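Local coordinates for protein diaminopimelate decarboxylase (Phaeodactylum tricornutum, PDB 7JPJ) that probably decarboxylates diaminopimelate with the help of pyridoxal 5'-phosphate, the step that yields lysine, and works as an obligate dimer, at residues V285-Q296 / V383-A394; P322-I331 / G360-P370. All coordinates share one frame; numbering follows the deposited sequence.

Contact 1: residues V285-Q296 / V383-A394; sequences VAMAGALVSKVQ and VGDILVMDGSGA
S293 and L387 pair through both backbone groups: S293 N donates to L387 O at 3.0 Å, nearly straight (N-H...O 173°), and L387 N returns one to S293 O at 2.8 Å. L291 and M389 form the next such pair, with L291 N to M389 O and M389 N to L291 O. Toward V383 the ladder continues through V295 N to D385 O (2.8 Å) and G384 N to V295 O. Toward A394 the regular pairing gives out, though S392 N reaches G289 O from above its carbonyl plane and G393 N meets A286 O on a lone pair. A water that accepts from G391 N (2.8 Å) also lies close to M287 O and G289 O. These antiparallel strands, at 144° to each other, belong to the mixed sheet that accompanies the TIM-barrel domain in this fold III decarboxylase; strand 289-300 also pairs with 29-33 and 308-312. On the face of V292, V388 and I386, helix 14-24 packs on I386. There I386 CG2, anti to the backbone N, meets V292 CG1 at 3.6 Å. On the reverse face, L291 CB lies 4.1 Å from M389 CB. V285 CG2 touches A394 CB at 3.8 Å.

Contact 2: residues P322-I331 / G360-P370; sequences PSLYGAVHPI and GDLMTPAPGEP
Two prolines, P365 and P370, pack against the end of helix 321-325 and G326. The P370 ring lies over the carbonyls of P322 and S323, its CB 3.2 Å from S323 O and 3.4 Å from P322 O. G326, the first residue to leave helical backbone angles (phi 77°), brings its CA against the P365 ring. P322 meets that ring as well, its CB 4.1 Å from P365 CG, and the same CB is 3.5 Å from L362 O. Two hydrogen bonds cross between the segments. G368 N, in the type II turn A366-E369, donates to G326 O at 2.9 Å and nearly straight (168°), so the turn is tied to the residue just past the helix. S323 OG, placed beside its own backbone N by chi1 -63°, donates to G360 O at 3.1 Å; L362 N reaches this oxygen from the opposite face of the carbonyl plane, so two donors hold this acceptor. The contact joins a short helix to a loop of the beta domain, near the bound D-lysine: the side chain of Y325 is about 4 Å from it, nearest atoms. Farther out, I331 CD1 meets T364 CG2 at 3.6 Å, the two side chains crossing at about a right angle, while V328 and P367 lie side by side. T364 OG1 is bonded to V352 N and A374 O.

How the contacts relate
From the N terminus the chain contributes strand 29-33 to the mixed sheet and runs through the parallel barrel strands before reaching 285-296, then 322-331, 360-370 and 383-394. Contact 2 closes the inner loop, and contact 1 closes the larger one around it, so the two are nested and do not cross; their centres are about 14 Å apart. They also meet directly. D390 N lies 2.8 Å from P330 O, a probable hydrogen bond, and M389 SD packs on M363 CE at 3.5 Å. Strand 386-390 lies between strands 289-300 and 331-334 in the mixed sheet, which connects that sheet to the helix 321-325 region beside the D-lysine.

Contact 1: residues V285-Q296 / V383-A394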
loop_
_atom_site.group_PDB
_atom_site.type_symbol
_atom_site.label_atom_id
_atom_site.label_comp_id
_atom_site.label_asym_id
_atom_site.label_seq_id
_atom_site.Cartn_x
_atom_site.Cartn_y
_atom_site.Cartn_z
ATOM N N VAL A 285 13.600 1.299 14.472
ATOM C CA VAL A 285 13.203 2.545 13.822
ATOM C C VAL A 285 11.749 2.921 14.096
ATOM O O VAL A 285 11.333 4.047 13.798
ATOM C CB VAL A 285 13.452 2.466 12.302
ATOM C CG1 VAL A 285 14.940 2.361 12.003
ATOM C CG2 VAL A 285 12.695 1.296 11.695
ATOM N N ALA A 286 10.963 1.997 14.655
ATOM C CA ALA A 286 9.531 2.233 14.835
ATOM C C ALA A 286 9.240 3.497 15.634
ATOM O O ALA A 286 8.668 4.452 15.099
ATOM C CB ALA A 286 8.864 1.038 15.517
ATOM N N MET A 287 9.624 3.515 16.911
ATOM C CA MET A 287 9.376 4.676 17.763
ATOM C C MET A 287 10.257 5.866 17.418
ATOM O O MET A 287 10.081 6.932 18.016
ATOM C CB MET A 287 9.579 4.309 19.235
ATOM C CG MET A 287 8.716 3.157 19.721
ATOM S SD MET A 287 6.963 3.304 19.314
ATOM C CE MET A 287 6.570 4.918 19.987
ATOM N N ALA A 288 11.194 5.718 16.487
ATOM C CA ALA A 288 12.081 6.808 16.115
ATOM C C ALA A 288 11.498 7.711 15.039
ATOM O O ALA A 288 12.094 8.749 14.736
ATOM C CB ALA A 288 13.431 6.258 15.642
ATOM N N GLY A 289 10.357 7.352 14.466
ATOM C CA GLY A 289 9.769 8.129 13.396
ATOM C C GLY A 289 8.332 8.495 13.704
ATOM O O GLY A 289 7.624 7.778 14.409
ATOM N N ALA A 290 7.909 9.630 13.153
ATOM C CA ALA A 290 6.571 10.141 13.413
ATOM C C ALA A 290 6.061 10.893 12.196
ATOM O O ALA A 290 6.796 11.674 11.586
ATOM C CB ALA A 290 6.551 11.061 14.638
ATOM N N LEU A 291 4.797 10.651 11.852
ATOM C CA LEU A 291 4.131 11.410 10.803
ATOM C C LEU A 291 3.581 12.708 11.382
ATOM O O LEU A 291 2.875 12.697 12.396
ATOM C CB LEU A 291 3.006 10.588 10.174
ATOM C CG LEU A 291 2.100 11.328 9.185
ATOM C CD1 LEU A 291 2.840 11.641 7.892
ATOM C CD2 LEU A 291 0.832 10.538 8.907
ATOM N N VAL A 292 3.908 13.825 10.739
ATOM C CA VAL A 292 3.495 15.151 11.182
ATOM C C VAL A 292 2.603 15.739 10.097
ATOM O O VAL A 292 3.067 16.008 8.981
ATOM C CB VAL A 292 4.697 16.062 11.463
ATOM C CG1 VAL A 292 4.236 17.387 12.040
ATOM C CG2 VAL A 292 5.669 15.376 12.405
ATOM N N SER A 293 1.328 15.939 10.417
ATOM C CA SER A 293 0.354 16.469 9.475
ATOM C C SER A 293 -0.461 17.570 10.140
ATOM O O SER A 293 -0.367 17.803 11.349
ATOM C CB SER A 293 -0.579 15.367 8.952
ATOM O OG SER A 293 -1.433 14.897 9.981
ATOM N N LYS A 294 -1.272 18.246 9.333
ATOM C CA LYS A 294 -2.144 19.308 9.809
ATOM C C LYS A 294 -3.600 18.909 9.622
ATOM O O LYS A 294 -3.949 18.172 8.693
ATOM C CB LYS A 294 -1.864 20.633 9.085
ATOM C CG LYS A 294 -1.002 21.596 9.897
ATOM C CD LYS A 294 -0.614 22.844 9.106
ATOM C CE LYS A 294 0.871 23.168 9.268
ATOM N NZ LYS A 294 1.118 24.203 10.317
ATOM N N VAL A 295 -4.448 19.395 10.527
ATOM C CA VAL A 295 -5.893 19.211 10.429
ATOM C C VAL A 295 -6.409 20.255 9.442
ATOM O O VAL A 295 -6.537 21.434 9.776
ATOM C CB VAL A 295 -6.578 19.330 11.793
ATOM C CG1 VAL A 295 -8.048 18.959 11.680
ATOM C CG2 VAL A 295 -5.876 18.448 12.815
ATOM N N GLN A 296 -6.697 19.827 8.215
ATOM C CA GLN A 296 -7.143 20.741 7.172
ATOM C C GLN A 296 -8.656 20.893 7.109
ATOM O O GLN A 296 -9.140 21.795 6.417
ATOM C CB GLN A 296 -6.618 20.283 5.806
ATOM C CG GLN A 296 -6.905 18.828 5.482
ATOM C CD GLN A 296 -7.980 18.662 4.424
ATOM O OE1 GLN A 296 -8.554 19.639 3.943
ATOM N NE2 GLN A 296 -8.262 17.417 4.060
ATOM N N VAL A 383 -8.962 23.849 13.045
ATOM C CA VAL A 383 -8.347 23.713 11.731
ATOM C C VAL A 383 -7.033 24.480 11.722
ATOM O O VAL A 383 -6.985 25.670 12.061
ATOM C CB VAL A 383 -9.300 24.206 10.634
ATOM C CG1 VAL A 383 -8.586 24.251 9.292
ATOM C CG2 VAL A 383 -10.526 23.308 10.563
ATOM N N GLY A 384 -5.956 23.795 11.346
ATOM C CA GLY A 384 -4.614 24.337 11.412
ATOM C C GLY A 384 -3.750 23.716 12.487
ATOM O O GLY A 384 -2.534 23.952 12.493
ATOM N N ASP A 385 -4.329 22.936 13.394
ATOM C CA ASP A 385 -3.549 22.278 14.427
ATOM C C ASP A 385 -2.805 21.078 13.848
ATOM O O ASP A 385 -3.191 20.501 12.828
ATOM C CB ASP A 385 -4.447 21.834 15.583
ATOM C CG ASP A 385 -4.916 22.997 16.436
ATOM O OD1 ASP A 385 -4.243 24.050 16.434
ATOM O OD2 ASP A 385 -5.963 22.861 17.104
ATOM N N ILE A 386 -1.725 20.704 14.521
ATOM C CA ILE A 386 -0.849 19.634 14.061
ATOM C C ILE A 386 -1.287 18.322 14.695
ATOM O O ILE A 386 -1.507 18.253 15.910
ATOM C CB ILE A 386 0.617 19.946 14.405
ATOM C CG1 ILE A 386 1.036 21.274 13.773
ATOM C CG2 ILE A 386 1.526 18.814 13.964
ATOM C CD1 ILE A 386 2.293 21.860 14.372
ATOM N N LEU A 387 -1.421 17.283 13.876
ATOM C CA LEU A 387 -1.640 15.924 14.352
ATOM C C LEU A 387 -0.360 15.128 14.141
ATOM O O LEU A 387 0.234 15.180 13.060
ATOM C CB LEU A 387 -2.812 15.259 13.626
ATOM C CG LEU A 387 -3.308 13.940 14.232
ATOM C CD1 LEU A 387 -4.825 13.859 14.186
ATOM C CD2 LEU A 387 -2.689 12.736 13.530
ATOM N N VAL A 388 0.066 14.404 15.171
ATOM C CA VAL A 388 1.318 13.656 15.140
ATOM C C VAL A 388 1.006 12.188 15.385
ATOM O O VAL A 388 0.499 11.825 16.454
ATOM C CB VAL A 388 2.325 14.182 16.175
ATOM C CG1 VAL A 388 3.536 13.264 16.247
ATOM C CG2 VAL A 388 2.746 15.600 15.833
ATOM N N MET A 389 1.310 11.346 14.401
ATOM C CA MET A 389 1.161 9.901 14.525
ATOM C C MET A 389 2.533 9.313 14.830
ATOM O O MET A 389 3.410 9.282 13.960
ATOM C CB MET A 389 0.576 9.293 13.251
ATOM C CG MET A 389 -0.916 9.012 13.324
ATOM S SD MET A 389 -1.574 8.268 11.811
ATOM C CE MET A 389 -1.969 6.616 12.383
ATOM N N ASP A 390 2.718 8.857 16.065
ATOM C CA ASP A 390 3.994 8.313 16.500
ATOM C C ASP A 390 4.096 6.831 16.143
ATOM O O ASP A 390 3.134 6.203 15.694
ATOM C CB ASP A 390 4.177 8.523 18.002
ATOM C CG ASP A 390 4.633 9.929 18.341
ATOM O OD1 ASP A 390 5.553 10.436 17.664
ATOM O OD2 ASP A 390 4.072 10.529 19.281
ATOM N N GLY A 391 5.288 6.276 16.350
ATOM C CA GLY A 391 5.546 4.896 15.973
ATOM C C GLY A 391 5.458 4.648 14.485
ATOM O O GLY A 391 5.164 3.524 14.063
ATOM N N SER A 392 5.706 5.675 13.673
ATOM C CA SER A 392 5.543 5.597 12.227
ATOM C C SER A 392 6.883 5.597 11.498
ATOM O O SER A 392 6.972 6.044 10.353
ATOM C CB SER A 392 4.666 6.745 11.733
ATOM O OG SER A 392 3.398 6.717 12.362
ATOM N N GLY A 393 7.933 5.104 12.151
ATOM C CA GLY A 393 9.243 5.019 11.545
ATOM C C GLY A 393 9.574 3.689 10.911
ATOM O O GLY A 393 10.646 3.541 10.314
ATOM N N ALA A 394 8.679 2.710 11.021
ATOM C CA ALA A 394 8.890 1.379 10.470
ATOM C C ALA A 394 7.711 1.012 9.584
ATOM O O ALA A 394 6.556 1.084 10.018
ATOM C CB ALA A 394 9.062 0.341 11.583
HETATM O O HOH W 1 7.371 7.597 17.597
#

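Contact 2: residues P322-I331 / G360-P370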
loop_
_atom_site.group_PDB
_atom_site.type_symbol
_atom_site.label_atom_id
_atom_site.label_comp_id
_atom_site.label_asym_id
_atom_site.label_seq_id
_atom_site.Cartn_x
_atom_site.Cartn_y
_atom_site.Cartn_z
ATOM N N PRO A 322 -2.584 1.412 9.427
ATOM C CA PRO A 322 -3.988 1.393 9.875
ATOM C C PRO A 322 -4.930 0.727 8.889
ATOM O O PRO A 322 -5.790 -0.060 9.304
ATOM C CB PRO A 322 -4.315 2.881 10.056
ATOM C CG PRO A 322 -3.020 3.505 10.364
ATOM C CD PRO A 322 -2.004 2.761 9.546
ATOM N N SER A 323 -4.799 1.020 7.591
ATOM C CA SER A 323 -5.676 0.395 6.603
ATOM C C SER A 323 -5.324 -1.066 6.371
ATOM O O SER A 323 -6.216 -1.881 6.113
ATOM C CB SER A 323 -5.616 1.153 5.275
ATOM O OG SER A 323 -6.091 2.478 5.409
ATOM N N LEU A 324 -4.041 -1.421 6.456
ATOM C CA LEU A 324 -3.617 -2.756 6.050
ATOM C C LEU A 324 -3.821 -3.786 7.154
ATOM O O LEU A 324 -4.172 -4.937 6.872
ATOM C CB LEU A 324 -2.152 -2.727 5.613
ATOM C CG LEU A 324 -1.620 -4.001 4.956
ATOM C CD1 LEU A 324 -2.533 -4.448 3.823
ATOM C CD2 LEU A 324 -0.206 -3.775 4.450
ATOM N N TYR A 325 -3.610 -3.400 8.411
ATOM C CA TYR A 325 -3.708 -4.330 9.525
ATOM C C TYR A 325 -4.738 -3.941 10.573
ATOM O O TYR A 325 -5.089 -4.784 11.405
ATOM C CB TYR A 325 -2.345 -4.480 10.222
ATOM C CG TYR A 325 -1.177 -4.697 9.287
ATOM C CD1 TYR A 325 -1.143 -5.789 8.430
ATOM C CD2 TYR A 325 -0.102 -3.812 9.269
ATOM C CE1 TYR A 325 -0.075 -5.994 7.576
ATOM C CE2 TYR A 325 0.971 -4.007 8.421
ATOM C CZ TYR A 325 0.979 -5.101 7.574
ATOM O OH TYR A 325 2.042 -5.306 6.723
ATOM N N GLY A 326 -5.239 -2.709 10.557
ATOM C CA GLY A 326 -6.014 -2.225 11.679
ATOM C C GLY A 326 -5.148 -1.848 12.857
ATOM O O GLY A 326 -5.582 -1.970 14.008
ATOM N N ALA A 327 -3.922 -1.404 12.595
ATOM C CA ALA A 327 -2.974 -1.082 13.648
ATOM C C ALA A 327 -3.264 0.298 14.220
ATOM O O ALA A 327 -3.458 1.263 13.474
ATOM C CB ALA A 327 -1.545 -1.137 13.111
ATOM N N VAL A 328 -3.292 0.384 15.545
ATOM C CA VAL A 328 -3.458 1.652 16.242
ATOM C C VAL A 328 -2.086 2.278 16.439
ATOM O O VAL A 328 -1.126 1.594 16.815
ATOM C CB VAL A 328 -4.172 1.446 17.590
ATOM C CG1 VAL A 328 -4.511 2.787 18.231
ATOM C CG2 VAL A 328 -5.425 0.609 17.400
ATOM N N HIS A 329 -1.989 3.579 16.169
ATOM C CA HIS A 329 -0.788 4.359 16.410
ATOM C C HIS A 329 -1.062 5.427 17.463
ATOM O O HIS A 329 -2.183 5.941 17.556
ATOM C CB HIS A 329 -0.288 5.036 15.129
ATOM C CG HIS A 329 0.289 4.086 14.126
ATOM N ND1 HIS A 329 1.538 4.257 13.570
ATOM C CD2 HIS A 329 -0.220 2.961 13.569
ATOM C CE1 HIS A 329 1.779 3.275 12.721
ATOM N NE2 HIS A 329 0.728 2.475 12.702
ATOM N N PRO A 330 -0.063 5.776 18.274
ATOM C CA PRO A 330 -0.243 6.873 19.235
ATOM C C PRO A 330 -0.412 8.197 18.505
ATOM O O PRO A 330 0.353 8.521 17.594
ATOM C CB PRO A 330 1.048 6.845 20.065
ATOM C CG PRO A 330 1.736 5.564 19.709
ATOM C CD PRO A 330 1.289 5.200 18.335
ATOM N N ILE A 331 -1.421 8.962 18.910
ATOM C CA ILE A 331 -1.801 10.190 18.223
ATOM C C ILE A 331 -1.858 11.327 19.231
ATOM O O ILE A 331 -2.544 11.225 20.253
ATOM C CB ILE A 331 -3.151 10.036 17.501
ATOM C CG1 ILE A 331 -3.045 8.956 16.422
ATOM C CG2 ILE A 331 -3.586 11.362 16.907
ATOM C CD1 ILE A 331 -4.373 8.458 15.919
ATOM N N GLY A 360 -11.791 3.588 2.778
ATOM C CA GLY A 360 -10.901 2.898 3.690
ATOM C C GLY A 360 -9.777 3.729 4.269
ATOM O O GLY A 360 -9.038 3.222 5.119
ATOM N N ASP A 361 -9.627 4.986 3.846
ATOM C CA ASP A 361 -8.529 5.833 4.319
ATOM C C ASP A 361 -8.834 6.332 5.734
ATOM O O ASP A 361 -9.078 7.514 5.987
ATOM C CB ASP A 361 -8.288 6.989 3.360
ATOM C CG ASP A 361 -6.968 7.690 3.622
ATOM O OD1 ASP A 361 -6.191 7.195 4.469
ATOM O OD2 ASP A 361 -6.706 8.734 2.988
ATOM N N LEU A 362 -8.791 5.395 6.673
ATOM C CA LEU A 362 -9.115 5.653 8.067
ATOM C C LEU A 362 -7.841 5.586 8.899
ATOM O O LEU A 362 -7.040 4.658 8.738
ATOM C CB LEU A 362 -10.150 4.642 8.565
ATOM C CG LEU A 362 -10.537 4.629 10.040
ATOM C CD1 LEU A 362 -10.992 6.006 10.477
ATOM C CD2 LEU A 362 -11.628 3.602 10.262
ATOM N N MET A 363 -7.650 6.570 9.778
ATOM C CA MET A 363 -6.451 6.650 10.603
ATOM C C MET A 363 -6.674 6.203 12.042
ATOM O O MET A 363 -5.695 6.019 12.772
ATOM C CB MET A 363 -5.901 8.081 10.598
ATOM C CG MET A 363 -5.311 8.510 9.265
ATOM S SD MET A 363 -4.056 7.363 8.663
ATOM C CE MET A 363 -2.648 8.457 8.461
ATOM N N THR A 364 -7.924 6.028 12.471
ATOM C CA THR A 364 -8.248 5.556 13.818
ATOM C C THR A 364 -9.204 4.375 13.712
ATOM O O THR A 364 -10.406 4.509 13.972
ATOM C CB THR A 364 -8.864 6.669 14.666
ATOM O OG1 THR A 364 -9.917 7.306 13.932
ATOM C CG2 THR A 364 -7.815 7.697 15.041
ATOM N N PRO A 365 -8.705 3.201 13.338
ATOM C CA PRO A 365 -9.577 2.031 13.212
ATOM C C PRO A 365 -9.713 1.263 14.520
ATOM O O PRO A 365 -8.951 1.444 15.473
ATOM C CB PRO A 365 -8.851 1.183 12.158
ATOM C CG PRO A 365 -7.409 1.472 12.410
ATOM C CD PRO A 365 -7.324 2.903 12.913
ATOM N N ALA A 366 -10.716 0.393 14.545
ATOM C CA ALA A 366 -10.855 -0.532 15.657
ATOM C C ALA A 366 -9.668 -1.492 15.666
ATOM O O ALA A 366 -9.201 -1.907 14.600
ATOM C CB ALA A 366 -12.168 -1.310 15.552
ATOM N N PRO A 367 -9.151 -1.853 16.843
ATOM C CA PRO A 367 -7.939 -2.684 16.901
ATOM C C PRO A 367 -8.050 -3.989 16.123
ATOM O O PRO A 367 -8.859 -4.863 16.456
ATOM C CB PRO A 367 -7.770 -2.942 18.403
ATOM C CG PRO A 367 -8.419 -1.765 19.048
ATOM C CD PRO A 367 -9.591 -1.420 18.180
ATOM N N GLY A 368 -7.235 -4.118 15.076
ATOM C CA GLY A 368 -7.182 -5.321 14.272
ATOM C C GLY A 368 -8.254 -5.445 13.212
ATOM O O GLY A 368 -8.300 -6.470 12.522
ATOM N N GLU A 369 -9.117 -4.443 13.060
ATOM C CA GLU A 369 -10.219 -4.481 12.101
ATOM C C GLU A 369 -10.252 -3.151 11.362
ATOM O O GLU A 369 -10.872 -2.186 11.827
ATOM C CB GLU A 369 -11.547 -4.765 12.801
ATOM C CG GLU A 369 -11.535 -6.013 13.671
ATOM C CD GLU A 369 -11.359 -7.279 12.859
ATOM O OE1 GLU A 369 -12.031 -7.411 11.813
ATOM O OE2 GLU A 369 -10.553 -8.145 13.265
ATOM N N PRO A 370 -9.598 -3.063 10.198
ATOM C CA PRO A 370 -9.478 -1.762 9.520
ATOM C C PRO A 370 -10.771 -1.267 8.901
ATOM O O PRO A 370 -10.805 -0.127 8.420
ATOM C CB PRO A 370 -8.415 -2.025 8.446
ATOM C CG PRO A 370 -8.527 -3.481 8.163
ATOM C CD PRO A 370 -8.937 -4.146 9.450
#